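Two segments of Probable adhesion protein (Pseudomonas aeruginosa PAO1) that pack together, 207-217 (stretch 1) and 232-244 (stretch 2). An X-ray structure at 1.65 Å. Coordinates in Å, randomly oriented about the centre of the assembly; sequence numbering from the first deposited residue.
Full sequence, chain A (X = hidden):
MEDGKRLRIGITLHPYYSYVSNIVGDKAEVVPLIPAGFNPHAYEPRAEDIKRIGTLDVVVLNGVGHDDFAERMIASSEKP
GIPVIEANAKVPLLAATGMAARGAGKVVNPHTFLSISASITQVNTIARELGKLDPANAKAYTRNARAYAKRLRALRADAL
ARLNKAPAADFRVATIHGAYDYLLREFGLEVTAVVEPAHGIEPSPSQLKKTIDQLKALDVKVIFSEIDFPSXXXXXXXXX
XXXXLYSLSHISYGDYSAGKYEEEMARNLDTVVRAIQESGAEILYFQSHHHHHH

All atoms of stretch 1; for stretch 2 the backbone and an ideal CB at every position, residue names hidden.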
# COMPACT_ATOMS: atom_id res chain seq x y z
N GLN A 207 10.87 -14.67 -19.39
CA GLN A 207 9.63 -14.51 -18.59
C GLN A 207 8.75 -13.39 -19.17
O GLN A 207 7.54 -13.57 -19.32
CB GLN A 207 9.97 -14.22 -17.12
CG GLN A 207 10.46 -15.45 -16.35
CD GLN A 207 10.96 -15.11 -14.97
OE1 GLN A 207 11.63 -14.09 -14.76
NE2 GLN A 207 10.68 -15.99 -14.02
N LEU A 208 9.35 -12.24 -19.51
CA LEU A 208 8.61 -11.11 -20.09
C LEU A 208 7.97 -11.52 -21.45
O LEU A 208 6.79 -11.24 -21.65
CB LEU A 208 9.52 -9.90 -20.26
CG LEU A 208 8.89 -8.68 -20.93
CD1 LEU A 208 7.74 -8.12 -20.08
CD2 LEU A 208 9.93 -7.64 -21.26
N LYS A 209 8.72 -12.23 -22.33
CA LYS A 209 8.17 -12.72 -23.60
C LYS A 209 6.97 -13.64 -23.34
O LYS A 209 5.92 -13.50 -24.00
CB LYS A 209 9.24 -13.47 -24.42
CG LYS A 209 8.78 -13.80 -25.84
CD LYS A 209 9.60 -14.90 -26.48
CE LYS A 209 9.16 -15.17 -27.90
NZ LYS A 209 7.78 -15.75 -27.96
N LYS A 210 7.09 -14.56 -22.35
CA LYS A 210 5.99 -15.48 -22.01
C LYS A 210 4.78 -14.68 -21.49
O LYS A 210 3.65 -14.92 -21.95
CB LYS A 210 6.44 -16.55 -21.00
CG LYS A 210 7.34 -17.62 -21.63
CD LYS A 210 7.63 -18.82 -20.68
CE LYS A 210 8.50 -18.46 -19.50
NZ LYS A 210 8.95 -19.67 -18.75
N THR A 211 5.02 -13.67 -20.63
CA THR A 211 3.92 -12.83 -20.13
C THR A 211 3.21 -12.10 -21.29
O THR A 211 1.97 -12.09 -21.32
CB THR A 211 4.40 -11.89 -19.01
OG1 THR A 211 4.80 -12.70 -17.90
CG2 THR A 211 3.29 -10.91 -18.56
N ILE A 212 3.98 -11.50 -22.22
CA ILE A 212 3.41 -10.80 -23.40
C ILE A 212 2.51 -11.78 -24.21
O ILE A 212 1.36 -11.45 -24.51
CB ILE A 212 4.52 -10.12 -24.24
CG1 ILE A 212 5.09 -8.88 -23.46
CG2 ILE A 212 4.02 -9.74 -25.64
CD1 ILE A 212 6.43 -8.35 -23.95
N ASP A 213 3.02 -13.01 -24.46
CA ASP A 213 2.25 -14.05 -25.16
C ASP A 213 0.93 -14.37 -24.44
O ASP A 213 -0.11 -14.48 -25.09
CB ASP A 213 3.09 -15.32 -25.37
CG ASP A 213 4.15 -15.17 -26.45
OD1 ASP A 213 4.03 -14.23 -27.28
OD2 ASP A 213 5.10 -15.98 -26.47
N GLN A 214 0.97 -14.44 -23.10
CA GLN A 214 -0.19 -14.71 -22.25
C GLN A 214 -1.22 -13.56 -22.32
O GLN A 214 -2.43 -13.82 -22.34
CB GLN A 214 0.27 -14.88 -20.82
CG GLN A 214 -0.66 -15.71 -19.97
CD GLN A 214 0.11 -16.23 -18.79
OE1 GLN A 214 0.68 -15.47 -17.99
NE2 GLN A 214 0.14 -17.54 -18.64
N LEU A 215 -0.74 -12.28 -22.32
CA LEU A 215 -1.65 -11.12 -22.40
C LEU A 215 -2.47 -11.21 -23.69
O LEU A 215 -3.67 -10.96 -23.67
CB LEU A 215 -0.87 -9.78 -22.35
CG LEU A 215 -0.03 -9.51 -21.08
CD1 LEU A 215 0.70 -8.18 -21.15
CD2 LEU A 215 -0.86 -9.61 -19.80
N LYS A 216 -1.81 -11.60 -24.79
CA LYS A 216 -2.46 -11.75 -26.10
C LYS A 216 -3.40 -12.95 -26.10
O LYS A 216 -4.56 -12.80 -26.47
CB LYS A 216 -1.40 -11.88 -27.23
CG LYS A 216 -0.54 -10.61 -27.41
CD LYS A 216 0.17 -10.57 -28.77
CE LYS A 216 1.60 -11.06 -28.74
NZ LYS A 216 1.69 -12.54 -28.74
N ALA A 217 -2.92 -14.13 -25.64
CA ALA A 217 -3.73 -15.36 -25.60
C ALA A 217 -5.02 -15.22 -24.76
O ALA A 217 -6.09 -15.67 -25.19
CB ALA A 217 -2.89 -16.54 -25.14
N UNK A 232 11.80 -0.10 -17.05
CA UNK A 232 12.15 0.29 -18.42
C UNK A 232 11.51 -0.58 -19.54
O UNK A 232 11.56 -0.16 -20.69
CB UNK A 232 13.67 0.24 -18.56
N UNK A 233 10.94 -1.75 -19.22
CA UNK A 233 10.36 -2.65 -20.22
C UNK A 233 8.85 -2.49 -20.50
O UNK A 233 8.28 -3.24 -21.30
CB UNK A 233 10.62 -4.09 -19.77
N UNK A 234 8.18 -1.55 -19.82
CA UNK A 234 6.74 -1.35 -19.98
C UNK A 234 6.36 -0.93 -21.43
O UNK A 234 5.37 -1.44 -21.96
CB UNK A 234 6.26 -0.29 -18.99
N UNK A 235 7.20 -0.10 -22.09
CA UNK A 235 6.99 0.36 -23.47
C UNK A 235 6.93 -0.84 -24.42
O UNK A 235 6.06 -0.89 -25.29
CB UNK A 235 8.10 1.32 -23.90
N UNK A 236 7.80 -1.84 -24.19
CA UNK A 236 7.87 -3.09 -24.95
C UNK A 236 6.56 -3.87 -24.80
O UNK A 236 6.03 -4.34 -25.81
CB UNK A 236 9.05 -3.94 -24.48
N UNK A 237 6.02 -3.96 -23.55
CA UNK A 237 4.73 -4.64 -23.31
C UNK A 237 3.61 -4.01 -24.14
O UNK A 237 2.94 -4.72 -24.87
CB UNK A 237 4.37 -4.59 -21.82
N UNK A 238 3.44 -2.68 -24.03
CA UNK A 238 2.40 -1.94 -24.73
C UNK A 238 2.45 -2.14 -26.25
O UNK A 238 1.43 -2.47 -26.85
CB UNK A 238 2.52 -0.45 -24.40
N UNK A 239 3.64 -2.01 -26.85
CA UNK A 239 3.86 -2.20 -28.28
C UNK A 239 3.57 -3.64 -28.70
O UNK A 239 2.80 -3.85 -29.64
CB UNK A 239 5.30 -1.82 -28.65
N UNK A 240 4.20 -4.62 -28.02
CA UNK A 240 4.09 -6.04 -28.37
C UNK A 240 2.75 -6.69 -28.04
O UNK A 240 2.36 -7.62 -28.75
CB UNK A 240 5.20 -6.82 -27.65
N UNK A 241 2.02 -6.21 -27.01
CA UNK A 241 0.73 -6.80 -26.65
C UNK A 241 -0.50 -6.04 -27.17
O UNK A 241 -1.55 -6.66 -27.36
CB UNK A 241 0.64 -6.90 -25.13
N UNK A 242 -0.37 -4.73 -27.36
CA UNK A 242 -1.48 -3.87 -27.78
C UNK A 242 -2.42 -3.52 -26.63
O UNK A 242 -3.47 -2.90 -26.84
CB UNK A 242 -2.27 -4.55 -28.90
N UNK A 243 -2.05 -3.93 -25.40
CA UNK A 243 -2.82 -3.73 -24.18
C UNK A 243 -2.72 -2.25 -23.74
O UNK A 243 -1.62 -1.70 -23.71
CB UNK A 243 -2.32 -4.66 -23.07
N UNK A 244 -3.88 -1.61 -23.46
CA UNK A 244 -3.96 -0.22 -23.01
C UNK A 244 -3.26 -0.06 -21.65
O UNK A 244 -3.47 -0.85 -20.74
CB UNK A 244 -5.42 0.23 -22.92

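Stretch 1 is one helix that offers its neighbour an apolar ridge, Leu 208, Ile 212 and Leu 215, with Lys 216 at its C-terminal end. The second helix, spanning 234 to 241, crosses it at 38° with the axes 9.7 Å apart at closest approach, near enough for side chains to interlock.

Position 232 has nothing of stretch 1 within 5.5 Å of its ideal CB, so stretch 1 sets no preference; the residue is Thr 232, exposed in a loop.

At 233 the CA-to-CB bond points toward stretch 1, and the ideal CB lies 3.9 Å from Leu 208 CD2. An apolar or aromatic side chain would suit, provided it can pass alongside the leucine. Tyr 233, with chi1 in p, does so: its CD1 lies 3.7 Å from Leu 208 CD1, which meets the ring obliquely.

Positions 234 and 235 open the helix without reaching stretch 1, the first pointing away and the second out of reach, so many residues would serve. They are Val 234 and Glu 235.

Position 236 points toward the groove between Leu 208 and Ile 212, its ideal CB 5.0 Å from Leu 208 CD2 and 5.2 Å from Ile 212 CD1. A small or medium side chain is plausible, apolar or mildly polar. Thr 236 covers little area; its closest contact is through the backbone, O to Ile 212 CD1 at 4.4 Å.

Position 237 points sideways, yet its ideal CB is within 5.2 Å of Leu 208 CD1, Ile 212 CG1 and Leu 215 CD1. Only carbon surrounds it there, which favours a branched aliphatic such as leucine, isoleucine or valine. Ile 237 touches all three: CG1 lies 3.6 Å from Leu 208 CD1 and 4.1 Å from Ile 212 CG1, while CG2 lies 3.7 Å from Leu 215 CD1.

Position 238 points away and 239 is out of reach; long polar residues fit both. Gln 238 makes no contact, and Arg 239 reaches back one turn, NH2 to Glu 235 OE2 at 2.8 Å, in a salt bridge.

At 240 the bond points toward stretch 1, with the ideal CB 3.7 Å from Ile 212 CG2. Alanine would fit, as would a longer chain whose first carbons cover the isoleucine. Glu 240 packs its CB 3.8 Å from Ile 212 CG2.

Position 241 is the closest in backbone register, its CA lying 5.8 Å from Ile 212 CA, with Leu 215 and Lys 216 also near. So tight an approach favours alanine, serine or glycine. Ser 241 turns its hydroxyl to its own helix, OG donating to Ile 237 O at 2.6 Å.

Position 242 has a phi of 79°, which favours glycine and tolerates asparagine; Gly 242 ends the helical run.

Position 243 points toward Leu 215, whose CD1 is 5.0 Å from the ideal CB, so an aliphatic residue suits. Val 243 places CG2 4.2 Å from Leu 215 CB.

Position 244 lies beyond reach, and Lys 244 is exposed.

Stretch 2 232-244: TYVETIQRESGVK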
# COMPACT_ATOMS: atom_id res chain seq x y z
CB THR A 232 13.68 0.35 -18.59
OG1 THR A 232 14.24 -0.91 -18.24
CG2 THR A 232 14.32 1.45 -17.74
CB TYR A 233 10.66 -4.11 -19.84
CG TYR A 233 10.05 -4.53 -18.53
CD1 TYR A 233 8.73 -4.99 -18.46
CD2 TYR A 233 10.78 -4.48 -17.34
CE1 TYR A 233 8.16 -5.39 -17.26
CE2 TYR A 233 10.23 -4.93 -16.14
CZ TYR A 233 8.91 -5.34 -16.10
OH TYR A 233 8.33 -5.75 -14.92
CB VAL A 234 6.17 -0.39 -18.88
CG1 VAL A 234 4.69 -0.10 -19.11
CG2 VAL A 234 6.38 -1.00 -17.49
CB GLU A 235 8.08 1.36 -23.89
CG GLU A 235 7.76 2.16 -25.14
CD GLU A 235 8.85 3.15 -25.52
OE1 GLU A 235 9.08 4.11 -24.75
OE2 GLU A 235 9.46 2.96 -26.60
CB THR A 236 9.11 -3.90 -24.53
OG1 THR A 236 10.27 -3.06 -24.62
CG2 THR A 236 9.31 -5.16 -25.39
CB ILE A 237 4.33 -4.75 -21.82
CG1 ILE A 237 5.30 -5.63 -21.04
CG2 ILE A 237 2.89 -5.29 -21.68
CD1 ILE A 237 5.13 -5.59 -19.50
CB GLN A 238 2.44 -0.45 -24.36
CG GLN A 238 1.19 0.33 -24.77
CD GLN A 238 1.35 1.82 -24.58
OE1 GLN A 238 2.22 2.30 -23.84
NE2 GLN A 238 0.52 2.59 -25.26
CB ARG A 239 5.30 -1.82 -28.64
CG ARG A 239 5.65 -1.93 -30.13
CD ARG A 239 7.09 -1.54 -30.41
NE ARG A 239 7.37 -0.17 -29.98
CZ ARG A 239 8.09 0.15 -28.91
NH1 ARG A 239 8.64 -0.79 -28.16
NH2 ARG A 239 8.28 1.43 -28.59
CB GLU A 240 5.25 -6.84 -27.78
CG GLU A 240 6.60 -6.45 -28.38
CD GLU A 240 7.78 -7.38 -28.14
OE1 GLU A 240 7.56 -8.56 -27.78
OE2 GLU A 240 8.93 -6.91 -28.32
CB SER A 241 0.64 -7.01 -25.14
OG SER A 241 0.55 -5.77 -24.47
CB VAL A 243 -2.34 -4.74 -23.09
CG1 VAL A 243 -2.95 -4.46 -21.74
CG2 VAL A 243 -2.65 -6.18 -23.51
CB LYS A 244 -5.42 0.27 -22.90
CG LYS A 244 -6.11 0.51 -24.24
CD LYS A 244 -7.50 1.12 -24.03
CE LYS A 244 -8.23 1.36 -25.34
NZ LYS A 244 -9.60 1.89 -25.12
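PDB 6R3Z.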